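Local coordinates for protein heat-inducible transcription repressor hrcA homolog (Thermotoga maritima, PDB 1STZ) that probably represses class I heat shock genes, the grpE-dnaK-dnaJ and groELS operons, as a DNA-binding transcription regulator, at residues E89-L92 / K93-K96; P116-V119 / L120-A123; L182-E185 / E186-R189; K313-R316 / N317-F321. One frame throughout, in Å; residues are numbered along the deposited sequence.

Contact 1 of 4, residues E89-L92 / K93-K96; sequences EEML and KISK
Ser95 meets Met91 through two of its own atoms. Its backbone N donates to Met91 O at 2.9 Å, with an N-H...O angle of 136°, and its hydroxyl OG lies 2.8 Å from that same Met91 O. The hydroxyl reaches back because OG stands beside the backbone N and anti to the carbonyl carbon (chi1 -63°), which turns it toward the preceding turn. OG also has a hydrogen bond with Asp315 OD1 on helix 314-334, and its one proton could serve either acceptor. A second, weak bond runs from Ser95 N to Leu92 O at 3.3 Å, so this amide is shared between two carbonyls.

Upstream the pattern is regular. Lys93 N is satisfied by Glu89 O, and Ile94 N by Glu90 O at 3.1 Å. The side chains meet three and four residues apart: Ile94 CD1 comes within 4.1 Å of Met91 CE, whose chain bends back at chi2 and chi3, while Leu92 and Lys96 run alongside each other and point the same way, CD2 being 3.9 Å from CE. The charged ends do not pair here. Lys93 NZ stays 5.9 Å from Glu90 OE2, and Glu89 OE2 forms its salt bridge with Arg85, one turn back.

Regular i to i+4 bonds, followed by an amide divided between i-4 and i-3 carbonyls and a serine hydroxyl over the last turn, are characteristic of the C-terminal end of an alpha-helix, here that of helix 81-94.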
loop_
_atom_site.group_PDB
_atom_site.type_symbol
_atom_site.label_atom_id
_atom_site.label_comp_id
_atom_site.label_asym_id
_atom_site.label_seq_id
_atom_site.Cartn_x
_atom_site.Cartn_y
_atom_site.Cartn_z
ATOM N N GLU A 89 0.432 28.561 9.839
ATOM C CA GLU A 89 1.713 29.225 9.592
ATOM C C GLU A 89 2.812 28.700 10.517
ATOM O O GLU A 89 3.953 28.552 10.102
ATOM C CB GLU A 89 1.594 30.745 9.772
ATOM C CG GLU A 89 0.777 31.460 8.701
ATOM C CD GLU A 89 1.395 31.346 7.322
ATOM O OE1 GLU A 89 2.617 31.600 7.176
ATOM O OE2 GLU A 89 0.664 31.005 6.373
ATOM N N GLU A 90 2.460 28.422 11.769
ATOM C CA GLU A 90 3.423 27.908 12.736
ATOM C C GLU A 90 3.795 26.455 12.448
ATOM O O GLU A 90 4.944 26.074 12.643
ATOM C CB GLU A 90 2.897 28.051 14.168
ATOM C CG GLU A 90 2.892 29.495 14.678
ATOM C CD GLU A 90 4.292 30.086 14.871
ATOM O OE1 GLU A 90 5.266 29.315 15.102
ATOM O OE2 GLU A 90 4.420 31.335 14.798
ATOM N N MET A 91 2.849 25.650 11.964
ATOM C CA MET A 91 3.167 24.257 11.603
ATOM C C MET A 91 4.015 24.201 10.354
ATOM O O MET A 91 4.866 23.335 10.236
ATOM C CB MET A 91 1.915 23.407 11.391
ATOM C CG MET A 91 1.060 23.247 12.636
ATOM S SD MET A 91 1.430 21.762 13.633
ATOM C CE MET A 91 3.224 21.683 13.661
ATOM N N LEU A 92 3.779 25.129 9.429
ATOM C CA LEU A 92 4.541 25.200 8.179
ATOM C C LEU A 92 6.010 25.470 8.507
ATOM O O LEU A 92 6.903 24.872 7.932
ATOM C CB LEU A 92 3.984 26.310 7.281
ATOM C CG LEU A 92 3.873 26.056 5.779
ATOM C CD1 LEU A 92 3.040 27.153 5.163
ATOM C CD2 LEU A 92 5.234 25.997 5.114
ATOM N N LYS A 93 6.223 26.368 9.466
ATOM C CA LYS A 93 7.544 26.750 9.957
ATOM C C LYS A 93 8.269 25.580 10.621
ATOM O O LYS A 93 9.470 25.402 10.419
ATOM C CB LYS A 93 7.392 27.902 10.956
ATOM C CG LYS A 93 8.670 28.610 11.362
ATOM C CD LYS A 93 8.850 29.931 10.622
ATOM C CE LYS A 93 7.812 30.986 11.017
ATOM N NZ LYS A 93 8.047 32.256 10.272
ATOM N N ILE A 94 7.536 24.791 11.403
ATOM C CA ILE A 94 8.096 23.630 12.096
ATOM C C ILE A 94 8.336 22.462 11.125
ATOM O O ILE A 94 9.206 21.625 11.363
ATOM C CB ILE A 94 7.178 23.206 13.281
ATOM C CG1 ILE A 94 7.197 24.278 14.377
ATOM C CG2 ILE A 94 7.610 21.862 13.861
ATOM C CD1 ILE A 94 5.992 24.233 15.316
ATOM N N SER A 95 7.598 22.432 10.014
ATOM C CA SER A 95 7.774 21.393 8.995
ATOM C C SER A 95 9.046 21.577 8.146
ATOM O O SER A 95 9.369 20.723 7.320
ATOM C CB SER A 95 6.542 21.325 8.088
ATOM O OG SER A 95 5.393 20.945 8.829
ATOM N N LYS A 96 9.751 22.690 8.349
ATOM C CA LYS A 96 11.014 22.989 7.654
ATOM C C LYS A 96 12.235 22.740 8.540
ATOM O O LYS A 96 13.366 23.072 8.166
ATOM C CB LYS A 96 11.023 24.451 7.212
ATOM C CG LYS A 96 10.043 24.771 6.102
ATOM C CD LYS A 96 10.065 26.263 5.807
ATOM C CE LYS A 96 9.091 26.656 4.709
ATOM N NZ LYS A 96 9.302 25.851 3.472
#

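Contact 2 of 4, residues P116-V119 / L120-A123; sequences PEKV and LFLA
Leu120 and Leu122 each lay a branched side chain against a carbonyl of the preceding turn. Leu120 CG sits 3.3 Å from Pro116 O, and Leu122 CG is equally close to Lys118 O. Both leucines place CG beside the backbone N, anti to the carbonyl carbon (chi1 -62° in Leu120), and this sends each chain back along the helix toward its N-terminus. The same two carbonyls accept the backbone amides: Leu120 N reaches Pro116 O at 3.0 Å, and Leu122 N likewise bonds to Lys118 O. Phe121 N to Glu117 O, 2.9 Å, and Ala123 N to Val119 O complete the run.

Side chains meet more loosely: Lys118 CE is 4.2 Å from Leu122 CG, and Lys118 CD lies oblique to the Phe121 ring.

Beyond this shell, Val119, Leu120 and Ala123 pack on helix 314-334, through Tyr331, Phe332, Ile324 and Leu328, while Glu117 and Phe121 touch Leu232 of strand 231-234. Glu117 OE1 forms a salt bridge with Arg139, and Asp115 OD1 accepts from Glu117 N. Proline in the first turn, where its missing N-H costs no i to i+4 bond, is typical of the N-terminal end of an alpha-helix, here helix 116-131.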
loop_
_atom_site.group_PDB
_atom_site.type_symbol
_atom_site.label_atom_id
_atom_site.label_comp_id
_atom_site.label_asym_id
_atom_site.label_seq_id
_atom_site.Cartn_x
_atom_site.Cartn_y
_atom_site.Cartn_z
ATOM N N PRO A 116 -2.529 8.100 -18.277
ATOM C CA PRO A 116 -2.583 9.264 -17.390
ATOM C C PRO A 116 -3.876 9.314 -16.557
ATOM O O PRO A 116 -3.821 9.802 -15.440
ATOM C CB PRO A 116 -2.458 10.454 -18.349
ATOM C CG PRO A 116 -2.851 9.938 -19.688
ATOM C CD PRO A 116 -2.421 8.490 -19.696
ATOM N N GLU A 117 -4.980 8.780 -17.070
ATOM C CA GLU A 117 -6.254 8.788 -16.362
ATOM C C GLU A 117 -6.182 7.938 -15.093
ATOM O O GLU A 117 -6.652 8.359 -14.033
ATOM C CB GLU A 117 -7.386 8.320 -17.284
ATOM C CG GLU A 117 -8.764 8.193 -16.638
ATOM C CD GLU A 117 -9.318 9.513 -16.097
ATOM O OE1 GLU A 117 -10.155 9.453 -15.174
ATOM O OE2 GLU A 117 -8.913 10.603 -16.581
ATOM N N LYS A 118 -5.578 6.760 -15.203
ATOM C CA LYS A 118 -5.394 5.882 -14.058
ATOM C C LYS A 118 -4.420 6.498 -13.014
ATOM O O LYS A 118 -4.586 6.297 -11.803
ATOM C CB LYS A 118 -4.910 4.505 -14.533
ATOM C CG LYS A 118 -4.667 3.489 -13.426
ATOM C CD LYS A 118 -5.955 3.122 -12.690
ATOM C CE LYS A 118 -5.710 1.988 -11.687
ATOM N NZ LYS A 118 -6.930 1.151 -11.488
ATOM N N VAL A 119 -3.429 7.249 -13.477
ATOM C CA VAL A 119 -2.495 7.893 -12.566
ATOM C C VAL A 119 -3.221 8.990 -11.772
ATOM O O VAL A 119 -3.031 9.091 -10.574
ATOM C CB VAL A 119 -1.259 8.492 -13.271
ATOM C CG1 VAL A 119 -0.439 9.289 -12.283
ATOM C CG2 VAL A 119 -0.397 7.398 -13.874
ATOM N N LEU A 120 -4.054 9.781 -12.438
ATOM C CA LEU A 120 -4.864 10.801 -11.766
ATOM C C LEU A 120 -5.859 10.151 -10.802
ATOM O O LEU A 120 -6.114 10.677 -9.719
ATOM C CB LEU A 120 -5.621 11.666 -12.780
ATOM C CG LEU A 120 -4.777 12.489 -13.756
ATOM C CD1 LEU A 120 -5.674 13.287 -14.711
ATOM C CD2 LEU A 120 -3.783 13.395 -13.035
ATOM N N PHE A 121 -6.420 9.019 -11.203
ATOM C CA PHE A 121 -7.362 8.256 -10.378
ATOM C C PHE A 121 -6.716 7.812 -9.059
ATOM O O PHE A 121 -7.308 7.949 -7.991
ATOM C CB PHE A 121 -7.863 7.004 -11.127
ATOM C CG PHE A 121 -8.876 6.190 -10.332
ATOM C CD1 PHE A 121 -8.479 5.114 -9.563
ATOM C CD2 PHE A 121 -10.223 6.546 -10.324
ATOM C CE1 PHE A 121 -9.408 4.385 -8.816
ATOM C CE2 PHE A 121 -11.158 5.812 -9.585
ATOM C CZ PHE A 121 -10.751 4.742 -8.830
ATOM N N LEU A 122 -5.498 7.269 -9.143
ATOM C CA LEU A 122 -4.793 6.807 -7.967
ATOM C C LEU A 122 -4.410 7.959 -7.055
ATOM O O LEU A 122 -4.548 7.856 -5.850
ATOM C CB LEU A 122 -3.553 6.011 -8.341
ATOM C CG LEU A 122 -3.855 4.670 -9.004
ATOM C CD1 LEU A 122 -2.613 4.125 -9.701
ATOM C CD2 LEU A 122 -4.379 3.670 -7.975
ATOM N N ALA A 123 -3.926 9.043 -7.641
ATOM C CA ALA A 123 -3.538 10.220 -6.878
ATOM C C ALA A 123 -4.722 10.816 -6.112
ATOM O O ALA A 123 -4.604 11.084 -4.924
ATOM C CB ALA A 123 -2.878 11.284 -7.786
#

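Contact 3 of 4, residues L182-E185 / E186-R189; sequences LNWE and EIER
An N-cap opens helix 184-195: Asn183, just before it, turns its side-chain carbonyl toward the amides of the first turn. OD1 accepts from Glu186 N at 3.4 Å, a weak bond, though fairly straight. With CG anti to the backbone N (chi1 -162°), the amide also faces the Glu186 carboxylate, their planes stacked 18° apart and ND2 3.8 Å from OE1. The backbone carbonyl of Asn183 takes Ile187 N at 3.2 Å, starting the regular bonding that Glu188 N to Trp184 O and Arg189 N to Glu185 O continue.

Ile187 CD1 packs on Leu182 CB at 3.8 Å and runs alongside Trp184, oblique to its ring. Leu182 O lies over one face of that indole, 3.2 Å above the plane and toward its rim; Trp184 also meets Phe216.

Glu185 and Arg189 stack their flat groups 24° apart. OE1 is 3.9 Å from NH2, a long salt bridge with no N-H pointing at the oxygen. One water donates to Glu185 O and to Glu188 OE1, whose partner oxygen OE2 accepts from Leu152 N. The surface pairs thus probably act through charge and weak capping, whereas apolar Trp184 and Ile187, together with Glu188 OE2, join the helix to strand 149-154.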
loop_
_atom_site.group_PDB
_atom_site.type_symbol
_atom_site.label_atom_id
_atom_site.label_comp_id
_atom_site.label_asym_id
_atom_site.label_seq_id
_atom_site.Cartn_x
_atom_site.Cartn_y
_atom_site.Cartn_z
ATOM N N LEU A 182 -13.129 -7.404 -40.260
ATOM C CA LEU A 182 -12.776 -6.409 -41.274
ATOM C C LEU A 182 -11.251 -6.361 -41.355
ATOM O O LEU A 182 -10.569 -6.986 -40.540
ATOM C CB LEU A 182 -13.340 -5.035 -40.914
ATOM C CG LEU A 182 -14.810 -4.984 -40.485
ATOM C CD1 LEU A 182 -15.174 -3.589 -39.974
ATOM C CD2 LEU A 182 -15.736 -5.401 -41.615
ATOM N N ASN A 183 -10.712 -5.642 -42.339
ATOM C CA ASN A 183 -9.262 -5.519 -42.488
ATOM C C ASN A 183 -8.752 -4.450 -41.528
ATOM O O ASN A 183 -8.897 -3.251 -41.776
ATOM C CB ASN A 183 -8.879 -5.199 -43.937
ATOM C CG ASN A 183 -7.410 -5.483 -44.228
ATOM O OD1 ASN A 183 -6.518 -5.052 -43.485
ATOM N ND2 ASN A 183 -7.153 -6.204 -45.307
ATOM N N TRP A 184 -8.182 -4.896 -40.409
ATOM C CA TRP A 184 -7.882 -4.003 -39.300
ATOM C C TRP A 184 -6.635 -3.162 -39.555
ATOM O O TRP A 184 -6.576 -2.010 -39.150
ATOM C CB TRP A 184 -7.773 -4.796 -37.985
ATOM C CG TRP A 184 -9.032 -5.552 -37.672
ATOM C CD1 TRP A 184 -9.178 -6.905 -37.581
ATOM C CD2 TRP A 184 -10.334 -4.995 -37.448
ATOM N NE1 TRP A 184 -10.488 -7.226 -37.315
ATOM C CE2 TRP A 184 -11.218 -6.069 -37.218
ATOM C CE3 TRP A 184 -10.845 -3.691 -37.413
ATOM C CZ2 TRP A 184 -12.574 -5.885 -36.966
ATOM C CZ3 TRP A 184 -12.194 -3.506 -37.146
ATOM C CH2 TRP A 184 -13.041 -4.598 -36.928
ATOM N N GLU A 185 -5.645 -3.730 -40.234
ATOM C CA GLU A 185 -4.424 -2.985 -40.568
ATOM C C GLU A 185 -4.716 -1.754 -41.444
ATOM O O GLU A 185 -4.115 -0.693 -41.266
ATOM C CB GLU A 185 -3.415 -3.892 -41.284
ATOM C CG GLU A 185 -1.973 -3.456 -41.066
ATOM C CD GLU A 185 -0.961 -4.427 -41.640
ATOM O OE1 GLU A 185 -1.224 -5.014 -42.707
ATOM O OE2 GLU A 185 0.099 -4.602 -41.005
ATOM N N GLU A 186 -5.642 -1.918 -42.387
ATOM C CA GLU A 186 -6.024 -0.848 -43.300
ATOM C C GLU A 186 -6.894 0.179 -42.590
ATOM O O GLU A 186 -6.749 1.377 -42.821
ATOM C CB GLU A 186 -6.766 -1.404 -44.519
ATOM C CG GLU A 186 -5.871 -2.152 -45.498
ATOM C CD GLU A 186 -6.596 -2.599 -46.759
ATOM O OE1 GLU A 186 -5.995 -3.360 -47.555
ATOM O OE2 GLU A 186 -7.763 -2.199 -46.957
ATOM N N ILE A 187 -7.799 -0.287 -41.734
ATOM C CA ILE A 187 -8.648 0.629 -40.975
ATOM C C ILE A 187 -7.807 1.478 -40.022
ATOM O O ILE A 187 -8.115 2.635 -39.786
ATOM C CB ILE A 187 -9.792 -0.130 -40.257
ATOM C CG1 ILE A 187 -10.828 -0.575 -41.297
ATOM C CG2 ILE A 187 -10.480 0.754 -39.225
ATOM C CD1 ILE A 187 -11.876 -1.519 -40.773
ATOM N N GLU A 188 -6.723 0.910 -39.512
ATOM C CA GLU A 188 -5.831 1.632 -38.613
ATOM C C GLU A 188 -5.102 2.703 -39.393
ATOM O O GLU A 188 -4.855 3.786 -38.880
ATOM C CB GLU A 188 -4.823 0.672 -37.991
ATOM C CG GLU A 188 -3.870 1.288 -36.981
ATOM C CD GLU A 188 -2.936 0.236 -36.403
ATOM O OE1 GLU A 188 -2.277 -0.459 -37.194
ATOM O OE2 GLU A 188 -2.878 0.078 -35.167
ATOM N N ARG A 189 -4.734 2.383 -40.633
ATOM C CA ARG A 189 -4.116 3.371 -41.493
ATOM C C ARG A 189 -5.068 4.533 -41.695
ATOM O O ARG A 189 -4.684 5.677 -41.499
ATOM C CB ARG A 189 -3.714 2.779 -42.835
ATOM C CG ARG A 189 -2.443 1.973 -42.778
ATOM C CD ARG A 189 -2.229 1.165 -44.028
ATOM N NE ARG A 189 -1.110 0.244 -43.903
ATOM C CZ ARG A 189 -1.038 -0.939 -44.496
ATOM N NH1 ARG A 189 -2.011 -1.380 -45.290
ATOM N NH2 ARG A 189 0.030 -1.694 -44.302
HETATM O O HOH W 1 -1.910 -0.426 -39.714
#

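Contact 4 of 4, residues K313-R316 / N317-F321; sequences KYDR and NHRVF
The guanidinium of Arg316 has Lys313 CB over one face, 3.7 Å above the plane, and Asn317 OD1 at its edge. NE and NH2 both grip this one oxygen side-on, each at 3.1 Å; the NH2 bond lies in the amide's carbonyl plane on a lone pair, the NE bond tilts 23° from it, and the two flat groups are nearly coplanar. A bend at chi3 (57°) folds the arginine back to its neighbour. Arg319 turns its guanidinium 76° against that of Arg316 and rests one face over Arg316 CA, while a water sits at its edge. That water donates to Asp315 OD1 at 2.6 Å, an oxygen also hydrogen-bonded to Ser95 OG, and accepts a weak bond from Arg319 NE.

Asn317 is held from several directions: its N donates to Lys313 O at 3.0 Å, and ND2 bonds to Thr312 OG1. Were Arg316 replaced by an alanine, OD1 of the buried Asn317 would probably lose both donors and its amide be less firmly fixed.

Behind these groups, Val320 and Asn317 pack on helix 116-131, and Tyr314 and His318 on Tyr88. Arg319 NH1 makes salt bridges to Asp102 and to Glu180 of the second subunit, against which Arg316 and Val320 also pack. Chemically, Arg316 fixes the Asn317 amide in the first turns of helix 314-334, whereas Arg319 is likely to balance acidic charge across the subunit interface.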
loop_
_atom_site.group_PDB
_atom_site.type_symbol
_atom_site.label_atom_id
_atom_site.label_comp_id
_atom_site.label_asym_id
_atom_site.label_seq_id
_atom_site.Cartn_x
_atom_site.Cartn_y
_atom_site.Cartn_z
ATOM N N LYS A 313 -6.550 18.381 10.281
ATOM C CA LYS A 313 -5.126 18.281 10.576
ATOM C C LYS A 313 -4.299 18.914 9.462
ATOM O O LYS A 313 -3.926 18.227 8.511
ATOM C CB LYS A 313 -4.759 16.807 10.753
ATOM C CG LYS A 313 -5.453 16.148 11.959
ATOM C CD LYS A 313 -5.066 14.687 12.091
ATOM C CE LYS A 313 -5.257 14.161 13.522
ATOM N NZ LYS A 313 -4.825 12.730 13.637
ATOM N N TYR A 314 -4.023 20.221 9.583
ATOM C CA TYR A 314 -3.400 20.998 8.522
ATOM C C TYR A 314 -2.013 20.486 8.103
ATOM O O TYR A 314 -1.704 20.473 6.920
ATOM C CB TYR A 314 -3.328 22.492 8.891
ATOM C CG TYR A 314 -4.687 23.186 8.806
ATOM C CD1 TYR A 314 -5.535 23.254 9.914
ATOM C CD2 TYR A 314 -5.118 23.757 7.613
ATOM C CE1 TYR A 314 -6.790 23.885 9.829
ATOM C CE2 TYR A 314 -6.349 24.382 7.514
ATOM C CZ TYR A 314 -7.183 24.435 8.617
ATOM O OH TYR A 314 -8.394 25.043 8.466
ATOM N N ASP A 315 -1.200 20.064 9.059
ATOM C CA ASP A 315 0.170 19.617 8.781
ATOM C C ASP A 315 0.109 18.328 7.970
ATOM O O ASP A 315 0.816 18.171 6.996
ATOM C CB ASP A 315 0.927 19.380 10.094
ATOM C CG ASP A 315 2.445 19.438 9.946
ATOM O OD1 ASP A 315 3.002 19.188 8.859
ATOM O OD2 ASP A 315 3.185 19.702 10.919
ATOM N N ARG A 316 -0.754 17.414 8.370
ATOM C CA ARG A 316 -0.934 16.167 7.621
ATOM C C ARG A 316 -1.402 16.486 6.199
ATOM O O ARG A 316 -0.837 15.974 5.238
ATOM C CB ARG A 316 -1.900 15.226 8.350
ATOM C CG ARG A 316 -2.248 13.932 7.622
ATOM C CD ARG A 316 -3.608 13.337 8.000
ATOM N NE ARG A 316 -4.719 14.269 7.776
ATOM C CZ ARG A 316 -5.968 14.111 8.224
ATOM N NH1 ARG A 316 -6.306 13.056 8.940
ATOM N NH2 ARG A 316 -6.888 15.036 7.971
ATOM N N ASN A 317 -2.384 17.370 6.070
ATOM C CA ASN A 317 -2.973 17.670 4.765
ATOM C C ASN A 317 -1.975 18.329 3.811
ATOM O O ASN A 317 -1.961 18.027 2.614
ATOM C CB ASN A 317 -4.215 18.563 4.890
ATOM C CG ASN A 317 -5.358 17.889 5.612
ATOM O OD1 ASN A 317 -5.309 16.707 5.933
ATOM N ND2 ASN A 317 -6.394 18.655 5.891
ATOM N N HIS A 318 -1.174 19.245 4.345
ATOM C CA HIS A 318 -0.128 19.924 3.584
ATOM C C HIS A 318 0.894 18.927 3.091
ATOM O O HIS A 318 1.273 18.935 1.922
ATOM C CB HIS A 318 0.602 20.987 4.411
ATOM C CG HIS A 318 1.670 21.687 3.638
ATOM N ND1 HIS A 318 3.005 21.381 3.771
ATOM C CD2 HIS A 318 1.595 22.652 2.687
ATOM C CE1 HIS A 318 3.706 22.122 2.932
ATOM N NE2 HIS A 318 2.878 22.907 2.267
ATOM N N ARG A 319 1.342 18.064 3.988
ATOM C CA ARG A 319 2.359 17.079 3.659
ATOM C C ARG A 319 1.898 16.121 2.560
ATOM O O ARG A 319 2.643 15.850 1.632
ATOM C CB ARG A 319 2.702 16.304 4.912
ATOM C CG ARG A 319 3.693 15.178 4.754
ATOM C CD ARG A 319 3.453 14.069 5.762
ATOM N NE ARG A 319 3.241 14.649 7.071
ATOM C CZ ARG A 319 2.397 14.222 8.002
ATOM N NH1 ARG A 319 1.651 13.139 7.849
ATOM N NH2 ARG A 319 2.323 14.896 9.133
ATOM N N VAL A 320 0.693 15.594 2.702
ATOM C CA VAL A 320 0.150 14.629 1.775
ATOM C C VAL A 320 -0.104 15.281 0.409
ATOM O O VAL A 320 0.175 14.673 -0.612
ATOM C CB VAL A 320 -1.150 13.999 2.310
ATOM C CG1 VAL A 320 -1.823 13.162 1.262
ATOM C CG2 VAL A 320 -0.859 13.143 3.496
ATOM N N PHE A 321 -0.571 16.527 0.413
ATOM C CA PHE A 321 -0.967 17.240 -0.801
ATOM C C PHE A 321 0.261 17.556 -1.588
ATOM O O PHE A 321 0.341 17.244 -2.759
ATOM C CB PHE A 321 -1.717 18.503 -0.432
ATOM C CG PHE A 321 -2.343 19.243 -1.593
ATOM C CD1 PHE A 321 -3.638 18.968 -1.972
ATOM C CD2 PHE A 321 -1.675 20.294 -2.212
ATOM C CE1 PHE A 321 -4.253 19.685 -2.983
ATOM C CE2 PHE A 321 -2.280 21.025 -3.234
ATOM C CZ PHE A 321 -3.560 20.710 -3.632
HETATM O O HOH W 2 4.685 17.305 8.420
#

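Overall arrangement
All four contacts are single-helix turns, differing in which end they occupy and what surrounds them. Contact 1 lies toward the C-terminal end of helix 81-94; contacts 2, 3 and 4 lie at the beginnings of helices 116-131, 184-195 and 314-334. Contacts 1 and 3 are at the surface, on opposite sides of the chain's centre, whereas contacts 2 and 4 are partly buried nearer the middle. Contacts 1 and 4 touch where Met91 CE lies 3.4 Å from Asp315 OD2, and helix 314-334 also packs on the helix of contact 2. Contact 2 is backbone bonding clothed in apolar packing against other elements, contact 3 combines capping with stacked charges, and contact 4 alone reaches the second subunit.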